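Local atomic coordinates of putative hydrolase (Acinetobacter sp. NBRC 100985, PDB entry 4XUK), a protein that probably hydrolyses organophosphate triesters and lactones at a two-zinc site, as a member of the metallo-beta-lactamase superfamily. Residues 86-89 and 90-94; 158-161 and 162-166; 244-247 and 248-252. The protein carries 2 engineered substitutions. All coordinates share one frame; numbering follows the deposited sequence.

Interaction 1. Residues 86-89 and 90-94; sequences SVLS and NLKAS
Asn90, Leu88 and Ser89 carry this contact along one short helix. Asn90 meets Ser86 one turn back. Its backbone N donates to Ser86 O at 3.0 Å. CG of Asn90 lies beside its own backbone N (chi1 -74°), which brings the amide back alongside the carbonyl of Ser86. Its ND2 then comes to 3.8 Å from Ser86 CB, a packing contact. The amide itself is spent elsewhere: Asn90 OD1 accepts from Gly5 N, and Asn90 ND2 donates to Leu20 O. A water adds a third bond to this amide. It donates to Asn90 OD1 at 2.6 Å and also meets Ser89 OG at 2.9 Å, so it bridges the two neighbours. Three hydrogen bonds in all should fix the rotation of the amide, which is buried.

Leu88 meets Lys92 on another side of the helix. The lysine chain is extended beyond CG and runs at a slant across the leucine. Lys92 CE lies 3.7 Å from Leu88 CG, and the ammonium end lies beside Leu88 CD2. This is contact of methylenes with a branched apolar group. Leu88 O also accepts from Lys92 N at 3.1 Å. Leu88 CD1 reaches Leu91 CD2 more loosely, at 4.4 Å. Ser89 O takes the next backbone bond, from Ala93 N. Ser94 OG donates to Leu91 O at 2.6 Å.

Helix 87-93 joins strand 69-72 to strand 103-105 in a beta-alpha-beta unit. Val87 and Leu91 rest on strands 14-26 and 54-64 of the same sheet. Ala93 and Ser94 touch Tyr6 of the outer strand 6-11, and Leu88 packs on Asn124 in a loop.

Interaction 2. Residues 158-161 and 162-166; sequences LGTV and EKIKQ
Val161 holds CG1 anti to its backbone N (chi1 167°), and Lys165 sends its chain opposite its carbonyl carbon (chi1 -78°). The two side chains therefore run side by side and point the same way. Lys165 stays extended beyond CG. Its methylenes pass along one methyl of the valine, with Lys165 CE 3.7 Å from Val161 CG1. Lys165 CD touches that same methyl at 3.8 Å. The ammonium group is a little farther on, so the aliphatic part of the lysine does most of the touching.

Thr160 and Ile164 also lie side by side and point the same way. Thr160 has an unusual, unstaggered first torsion (chi1 120°), which leaves its OG1 uncertain. As modelled, Ile164 CD1 is 3.6 Å from Thr160 OG1. Ile164 CG1 lies closer to the backbone, at 3.2 Å from Thr160 O. That carbonyl also accepts from Ile164 N at 2.9 Å. Val161 O accepts from Lys165 N at 2.9 Å. Glu162 N bonds to Leu158 O at 3.2 Å, while the bond from Lys163 N to Gly159 O is long and weak.

Gly159 has no side chain, and the stem of Lys163 passes its carbonyl, CG lying 3.6 Å from Gly159 O. The lysine turns at its last torsion, and its NZ donates to Cys79 O. Cys79 is joined to Cys115 by a disulfide, so this bond ties the helix to the cross-linked region.

The pairs four residues apart are those of an ordinary alpha-helix with one side buried. Trp140 of helix 134-141 packs against Thr160, Val161 and Ile164. Ile164 also touches Leu109, while Thr160 and Lys163 touch Pro111. Both lie in the zinc-binding HxHxDH motif of the metallo-beta-lactamase superfamily (His108, His110, Asp112, His113), which this side of helix 151-173 backs.

Interaction 3. Residues 244-247 and 248-252; sequences VETR and LKQFA
Val244 meets Leu248 one helical turn on. The two side chains lie alongside each other and point the same way, with Val244 CG1 3.8 Å from Leu248 CD1. Val244 O also accepts from Leu248 N at 3.0 Å. Glu245 contributes through its backbone, its O accepting from Lys249 N at 3.1 Å. Thr246 O takes Gln250 N at 3.0 Å, and Gln250 CG packs against the same carbonyl. The hydroxyl of Thr246 faces elsewhere, shared between Ala195 O, its stronger partner, and Lys242 O.

Arg247 makes the main side-chain contact. Its CG is anti to the backbone N (chi1 173°), which lays the first methylenes over the Phe251 ring. Arg247 CG sits 3.7 Å from the ring centroid of Phe251, only 4° off the normal, a CH-pi contact on the centre of one face. Arg247 CD reaches toward the rim, 3.9 Å from Phe251 CE2. The chain then bends at chi3. The guanidinium is turned 69° from the ring plane, so it does not stack flat on it. Instead Arg247 NE donates to Ile219 O and NH1 to Pro230 O. Phe251 N closes the turn on Arg247 O at 2.8 Å.

The rings of Phe251 and Phe227 also meet. Ile219 directly follows Asp218, the aspartate shared by both zinc ions. Arg247 thus pins helix 240-257 to the segment beside the two-zinc site of the metallo-beta-lactamase fold.

In the fold
The three contacts follow one another along the chain, each within a single helix: 87-93, then 151-173, then 240-257. None touches another. Between centres, interactions 1 and 2 are about 24 Å apart, 2 and 3 about 29 Å, and 1 and 3 about 32 Å, on opposite sides of the chain's centre. Interaction 1 packs on the mixed sheet that holds strands 54-64 and 69-72. Each contact has a side chain within reach of the metal site: Val87 is about 11 Å, Thr160 about 9 Å and Arg247 about 10 Å from a zinc ion. The three helices thus belong to separate parts of one metallo-beta-lactamase domain.

Interaction 1. Residues 86-89 and 90-94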
# COMPACT_ATOMS: atom_id res chain seq x y z
N SER A 86 17.98 -1.58 5.90
CA SER A 86 17.58 -0.21 5.54
C SER A 86 16.88 0.59 6.65
O SER A 86 16.61 1.78 6.47
CB SER A 86 16.68 -0.21 4.30
OG SER A 86 17.42 -0.52 3.14
N VAL A 87 16.58 -0.05 7.78
CA VAL A 87 15.78 0.62 8.82
C VAL A 87 16.35 1.96 9.24
O VAL A 87 15.62 2.96 9.30
CB VAL A 87 15.55 -0.28 10.07
CG1 VAL A 87 15.19 0.58 11.29
CG2 VAL A 87 14.44 -1.28 9.80
N LEU A 88 17.64 2.02 9.51
CA LEU A 88 18.23 3.28 10.00
C LEU A 88 18.23 4.37 8.93
O LEU A 88 17.97 5.54 9.23
CB LEU A 88 19.66 3.06 10.55
CG LEU A 88 20.34 4.28 11.18
CD1 LEU A 88 19.46 4.94 12.25
CD2 LEU A 88 21.70 3.90 11.78
N SER A 89 18.51 3.98 7.70
CA SER A 89 18.52 4.93 6.60
C SER A 89 17.15 5.55 6.40
O SER A 89 17.04 6.73 6.14
CB SER A 89 18.97 4.27 5.30
OG SER A 89 18.75 5.17 4.23
N ASN A 90 16.10 4.74 6.55
CA ASN A 90 14.74 5.25 6.41
C ASN A 90 14.27 6.06 7.62
O ASN A 90 13.45 6.98 7.48
CB ASN A 90 13.76 4.10 6.08
CG ASN A 90 13.90 3.61 4.64
OD1 ASN A 90 14.04 4.42 3.71
ND2 ASN A 90 13.87 2.29 4.44
N LEU A 91 14.78 5.73 8.81
CA LEU A 91 14.52 6.55 9.99
C LEU A 91 15.02 7.98 9.75
O LEU A 91 14.30 8.96 10.01
CB LEU A 91 15.22 5.94 11.21
CG LEU A 91 14.99 6.56 12.58
CD1 LEU A 91 15.07 5.48 13.65
CD2 LEU A 91 16.04 7.63 12.85
N LYS A 92 16.24 8.09 9.22
CA LYS A 92 16.83 9.39 8.91
C LYS A 92 16.10 10.08 7.75
O LYS A 92 15.90 11.29 7.76
CB LYS A 92 18.32 9.24 8.61
CG LYS A 92 19.14 8.78 9.83
CD LYS A 92 20.54 8.26 9.42
CE LYS A 92 21.33 7.83 10.65
NZ LYS A 92 22.68 7.28 10.34
N ALA A 93 15.67 9.30 6.77
CA ALA A 93 14.95 9.86 5.64
C ALA A 93 13.60 10.42 6.08
O ALA A 93 13.10 11.40 5.50
CB ALA A 93 14.77 8.81 4.54
N SER A 94 13.01 9.79 7.10
CA SER A 94 11.71 10.19 7.60
C SER A 94 11.78 11.51 8.36
O SER A 94 10.74 12.12 8.62
CB SER A 94 11.14 9.11 8.53
OG SER A 94 11.73 9.22 9.81
O HOH W 1 16.24 5.65 2.93

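Interaction 2. Residues 158-161 and 162-166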
# COMPACT_ATOMS: atom_id res chain seq x y z
N LEU A 158 23.07 -21.72 17.59
CA LEU A 158 24.36 -21.18 17.96
C LEU A 158 24.75 -20.01 17.08
O LEU A 158 25.29 -19.04 17.51
CB LEU A 158 25.42 -22.26 17.87
CG LEU A 158 25.92 -23.01 19.11
CD1 LEU A 158 24.97 -23.19 20.24
CD2 LEU A 158 26.64 -24.31 18.81
N GLY A 159 24.43 -20.15 15.82
CA GLY A 159 24.71 -19.11 14.85
C GLY A 159 23.93 -17.85 15.14
O GLY A 159 24.50 -16.75 15.14
N THR A 160 22.62 -17.97 15.39
CA THR A 160 21.89 -16.76 15.74
C THR A 160 22.23 -16.23 17.13
O THR A 160 22.24 -15.02 17.32
CB THR A 160 20.35 -16.80 15.45
OG1 THR A 160 19.60 -16.59 16.65
CG2 THR A 160 19.94 -18.06 14.77
N VAL A 161 22.55 -17.10 18.08
CA VAL A 161 23.04 -16.63 19.38
C VAL A 161 24.21 -15.64 19.23
O VAL A 161 24.23 -14.58 19.88
CB VAL A 161 23.42 -17.79 20.34
CG1 VAL A 161 24.22 -17.26 21.54
CG2 VAL A 161 22.17 -18.48 20.84
N GLU A 162 25.17 -15.96 18.39
CA GLU A 162 26.28 -15.06 18.15
C GLU A 162 25.88 -13.69 17.58
O GLU A 162 26.34 -12.70 18.02
CB GLU A 162 27.35 -15.68 17.29
CG GLU A 162 28.70 -15.05 17.51
CD GLU A 162 29.49 -15.62 18.70
OE1 GLU A 162 30.56 -16.15 18.48
OE2 GLU A 162 29.08 -15.52 19.84
N LYS A 163 24.99 -13.68 16.63
CA LYS A 163 24.50 -12.42 16.08
C LYS A 163 23.77 -11.61 17.15
O LYS A 163 23.89 -10.37 17.20
CB LYS A 163 23.54 -12.68 14.92
CG LYS A 163 24.13 -13.48 13.75
CD LYS A 163 23.00 -13.88 12.79
CE LYS A 163 23.45 -14.84 11.69
NZ LYS A 163 24.29 -14.18 10.67
N ILE A 164 23.00 -12.30 17.98
CA ILE A 164 22.25 -11.64 19.05
C ILE A 164 23.21 -10.98 20.03
O ILE A 164 23.04 -9.82 20.40
CB ILE A 164 21.36 -12.65 19.82
CG1 ILE A 164 20.21 -13.14 18.93
CG2 ILE A 164 20.80 -12.02 21.09
CD1 ILE A 164 19.45 -14.35 19.49
N LYS A 165 24.22 -11.74 20.45
CA LYS A 165 25.20 -11.25 21.41
C LYS A 165 25.95 -10.04 20.88
O LYS A 165 26.13 -9.07 21.62
CB LYS A 165 26.15 -12.38 21.84
CG LYS A 165 25.51 -13.32 22.85
CD LYS A 165 26.39 -14.54 23.13
CE LYS A 165 25.83 -15.34 24.31
NZ LYS A 165 26.73 -16.46 24.66
N GLN A 166 26.36 -10.07 19.63
CA GLN A 166 27.04 -8.93 19.08
C GLN A 166 26.18 -7.66 19.01
O GLN A 166 26.65 -6.62 19.23
CB GLN A 166 27.69 -9.25 17.73
CG GLN A 166 26.73 -9.61 16.63
CD GLN A 166 26.19 -8.43 15.83
OE1 GLN A 166 25.04 -8.37 15.44
NE2 GLN A 166 27.05 -7.51 15.60

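Interaction 3. Residues 244-247 and 248-252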
# COMPACT_ATOMS: atom_id res chain seq x y z
N VAL A 244 0.76 -21.41 15.85
CA VAL A 244 -0.56 -21.45 15.23
C VAL A 244 -1.63 -21.10 16.25
O VAL A 244 -2.52 -20.29 15.98
CB VAL A 244 -0.84 -22.83 14.59
CG1 VAL A 244 -2.31 -22.97 14.23
CG2 VAL A 244 0.03 -23.04 13.37
N GLU A 245 -1.55 -21.70 17.44
CA GLU A 245 -2.51 -21.41 18.49
C GLU A 245 -2.51 -19.92 18.80
O GLU A 245 -3.57 -19.31 18.98
CB GLU A 245 -2.17 -22.20 19.76
CG GLU A 245 -2.24 -23.71 19.58
CD GLU A 245 -1.76 -24.46 20.81
OE1 GLU A 245 -1.72 -25.71 20.78
OE2 GLU A 245 -1.42 -23.79 21.82
N THR A 246 -1.32 -19.34 18.87
CA THR A 246 -1.19 -17.92 19.17
C THR A 246 -1.81 -17.04 18.08
O THR A 246 -2.57 -16.12 18.38
CB THR A 246 0.27 -17.52 19.36
OG1 THR A 246 0.77 -18.13 20.56
CG2 THR A 246 0.38 -16.01 19.50
N ARG A 247 -1.51 -17.33 16.82
CA ARG A 247 -2.10 -16.55 15.73
C ARG A 247 -3.63 -16.65 15.69
O ARG A 247 -4.31 -15.63 15.55
CB ARG A 247 -1.52 -16.97 14.37
CG ARG A 247 -2.23 -16.32 13.17
CD ARG A 247 -1.67 -16.85 11.85
NE ARG A 247 -0.24 -16.99 12.02
CZ ARG A 247 0.41 -18.15 12.04
NH1 ARG A 247 -0.21 -19.32 11.83
NH2 ARG A 247 1.71 -18.12 12.25
N LEU A 248 -4.17 -17.83 15.80
CA LEU A 248 -5.59 -17.99 15.78
C LEU A 248 -6.27 -17.22 16.89
O LEU A 248 -7.26 -16.62 16.71
CB LEU A 248 -5.92 -19.45 15.84
CG LEU A 248 -5.59 -20.30 14.63
CD1 LEU A 248 -5.88 -21.74 14.98
CD2 LEU A 248 -6.33 -19.85 13.40
N LYS A 249 -5.69 -17.23 18.06
CA LYS A 249 -6.23 -16.43 19.17
C LYS A 249 -6.19 -14.94 18.87
O LYS A 249 -7.17 -14.22 19.11
CB LYS A 249 -5.46 -16.70 20.46
CG LYS A 249 -6.34 -16.61 21.69
CD LYS A 249 -5.86 -15.56 22.64
CE LYS A 249 -4.52 -15.93 23.21
NZ LYS A 249 -4.12 -14.96 24.27
N GLN A 250 -5.06 -14.45 18.37
CA GLN A 250 -4.90 -13.02 18.18
C GLN A 250 -5.72 -12.51 16.99
O GLN A 250 -6.32 -11.45 17.08
CB GLN A 250 -3.42 -12.64 18.04
CG GLN A 250 -2.60 -12.94 19.30
CD GLN A 250 -3.13 -12.23 20.54
OE1 GLN A 250 -3.15 -12.79 21.64
NE2 GLN A 250 -3.56 -10.99 20.37
N PHE A 251 -5.76 -13.27 15.90
CA PHE A 251 -6.51 -12.85 14.72
C PHE A 251 -8.00 -12.81 15.02
O PHE A 251 -8.73 -11.96 14.52
CB PHE A 251 -6.25 -13.79 13.53
CG PHE A 251 -4.98 -13.47 12.77
CD1 PHE A 251 -3.98 -12.69 13.34
CD2 PHE A 251 -4.81 -13.95 11.48
CE1 PHE A 251 -2.81 -12.40 12.62
CE2 PHE A 251 -3.66 -13.66 10.76
CZ PHE A 251 -2.66 -12.90 11.33
N ALA A 252 -8.46 -13.75 15.85
CA ALA A 252 -9.84 -13.76 16.28
C ALA A 252 -10.12 -12.46 17.04
O ALA A 252 -11.06 -11.75 16.71
CB ALA A 252 -10.13 -14.97 17.15